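Hypothetical protein PA4535 (Pseudomonas aeruginosa, PDB 1Y0K) is of unknown function but belongs to a family of putative endonucleases in the PD-(D/E)XK nuclease clan. Local coordinates at residues Arg31-Arg36 and Asp140-Val145. Numbering follows the deposited sequence.
Sequences RWVCQR and DLLAFV
W32 and F144 form an offset edge-to-face pair. W32 supplies the edge: its CZ3 lies over one face of F144, 3.5 Å from F144 CE1, and CH2 lies beyond the CE1-CZ rim. The ring planes meet at 63° and the centroids are 5.2 Å apart. W32 has CG anti to its backbone N (chi1 174°), and this carries the far end of the indole to the strand although its CB does not point there. CG of R36, one helical turn on, lies over the centre of one indole face. V33 points toward the strand and fits between L142 and F144. Its CG1 meets L142 CD2 at 3.8 Å and also touches F144 CB; CG2 meets F144 CB and the start of its ring. The V33 and L142 side chains run alongside in opposing senses, V33 CG1 beside L142 CG and CD2. L142 CD2 also touches C34 CA and lies 4.0 Å from C34 SG. The contact is apolar and mostly buried. L142 and F144 share one side of the strand, while A143 between them points away from the helix and touches F70. Helix 26-40 thus packs on one face of the mixed sheet, and the axis of 31-36 crosses that of 140-145 at 92°. Strands 65-73 and 171-175 flank strand 140-146. F71 and V175 touch V33, F67 touches C34, and F20 of helix 3-23 meets the W32 ring.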
# COMPACT_ATOMS: atom_id res chain seq x y z
N ARG A 31 -3.96 -2.43 10.76
CA ARG A 31 -3.00 -1.66 11.56
C ARG A 31 -1.57 -2.10 11.24
O ARG A 31 -0.66 -1.27 11.12
CB ARG A 31 -3.29 -1.82 13.05
CG ARG A 31 -2.60 -0.76 13.90
CD ARG A 31 -2.30 -1.25 15.30
NE ARG A 31 -1.37 -2.37 15.23
CZ ARG A 31 -1.69 -3.63 15.45
NH1 ARG A 31 -0.77 -4.58 15.32
NH2 ARG A 31 -2.93 -3.95 15.82
N TRP A 32 -1.37 -3.40 11.08
CA TRP A 32 -0.06 -3.95 10.76
C TRP A 32 0.44 -3.34 9.44
O TRP A 32 1.58 -2.92 9.36
CB TRP A 32 -0.13 -5.48 10.69
CG TRP A 32 1.12 -6.21 10.22
CD1 TRP A 32 2.09 -6.75 11.01
CD2 TRP A 32 1.48 -6.51 8.86
NE1 TRP A 32 3.06 -7.35 10.22
CE2 TRP A 32 2.71 -7.23 8.91
CE3 TRP A 32 0.89 -6.25 7.61
CZ2 TRP A 32 3.35 -7.67 7.74
CZ3 TRP A 32 1.53 -6.70 6.45
CH2 TRP A 32 2.75 -7.41 6.53
N VAL A 33 -0.43 -3.25 8.44
CA VAL A 33 -0.05 -2.63 7.15
C VAL A 33 0.40 -1.18 7.37
O VAL A 33 1.44 -0.75 6.84
CB VAL A 33 -1.19 -2.69 6.12
CG1 VAL A 33 -0.86 -1.85 4.90
CG2 VAL A 33 -1.46 -4.14 5.70
N CYS A 34 -0.39 -0.43 8.13
CA CYS A 34 -0.04 0.95 8.44
C CYS A 34 1.32 1.03 9.14
O CYS A 34 2.13 1.88 8.80
CB CYS A 34 -1.14 1.60 9.30
SG CYS A 34 -2.71 1.77 8.41
N GLN A 35 1.56 0.16 10.12
CA GLN A 35 2.86 0.18 10.80
C GLN A 35 4.02 -0.08 9.84
O GLN A 35 5.03 0.61 9.89
CB GLN A 35 2.90 -0.82 11.94
CG GLN A 35 2.14 -0.36 13.17
CD GLN A 35 2.37 -1.31 14.34
OE1 GLN A 35 3.52 -1.59 14.72
NE2 GLN A 35 1.31 -1.80 14.90
N ARG A 36 3.87 -1.08 8.97
CA ARG A 36 4.92 -1.42 7.99
C ARG A 36 5.21 -0.23 7.07
O ARG A 36 6.36 0.07 6.75
CB ARG A 36 4.53 -2.65 7.15
CG ARG A 36 4.34 -3.98 7.94
CD ARG A 36 5.58 -4.44 8.78
NE ARG A 36 5.84 -3.70 10.02
CZ ARG A 36 5.10 -3.74 11.13
NH1 ARG A 36 5.45 -3.04 12.20
NH2 ARG A 36 3.99 -4.47 11.19
N ASP A 140 -7.11 8.49 2.76
CA ASP A 140 -5.74 8.18 2.35
C ASP A 140 -5.64 6.69 2.06
O ASP A 140 -5.57 5.86 2.97
CB ASP A 140 -4.79 8.57 3.47
CG ASP A 140 -4.94 10.04 3.87
OD1 ASP A 140 -4.78 10.90 2.98
OD2 ASP A 140 -5.21 10.32 5.06
N LEU A 141 -5.67 6.34 0.78
CA LEU A 141 -5.68 4.93 0.40
C LEU A 141 -4.30 4.32 0.57
O LEU A 141 -3.29 4.96 0.24
CB LEU A 141 -6.17 4.76 -1.05
CG LEU A 141 -7.70 4.77 -1.27
CD1 LEU A 141 -8.26 3.40 -1.07
CD2 LEU A 141 -8.46 5.78 -0.38
N LEU A 142 -4.26 3.10 1.09
CA LEU A 142 -3.01 2.39 1.35
C LEU A 142 -3.15 0.94 0.93
O LEU A 142 -3.89 0.18 1.57
CB LEU A 142 -2.62 2.49 2.83
CG LEU A 142 -1.32 1.79 3.25
CD1 LEU A 142 -0.11 2.34 2.46
CD2 LEU A 142 -1.10 1.94 4.76
N ALA A 143 -2.47 0.57 -0.15
CA ALA A 143 -2.53 -0.80 -0.67
C ALA A 143 -1.37 -1.61 -0.14
O ALA A 143 -0.22 -1.16 -0.25
CB ALA A 143 -2.46 -0.78 -2.21
N PHE A 144 -1.65 -2.78 0.43
CA PHE A 144 -0.58 -3.75 0.70
C PHE A 144 -0.51 -4.69 -0.50
O PHE A 144 -1.46 -5.43 -0.78
CB PHE A 144 -0.80 -4.53 2.00
CG PHE A 144 0.32 -5.49 2.30
CD1 PHE A 144 1.46 -5.03 2.96
CD2 PHE A 144 0.24 -6.82 1.91
CE1 PHE A 144 2.52 -5.90 3.23
CE2 PHE A 144 1.30 -7.70 2.19
CZ PHE A 144 2.44 -7.23 2.85
N VAL A 145 0.60 -4.60 -1.23
CA VAL A 145 0.78 -5.30 -2.49
C VAL A 145 1.79 -6.45 -2.31
O VAL A 145 2.95 -6.23 -1.96
CB VAL A 145 1.24 -4.33 -3.61
CG1 VAL A 145 1.27 -5.06 -4.97
CG2 VAL A 145 0.31 -3.13 -3.70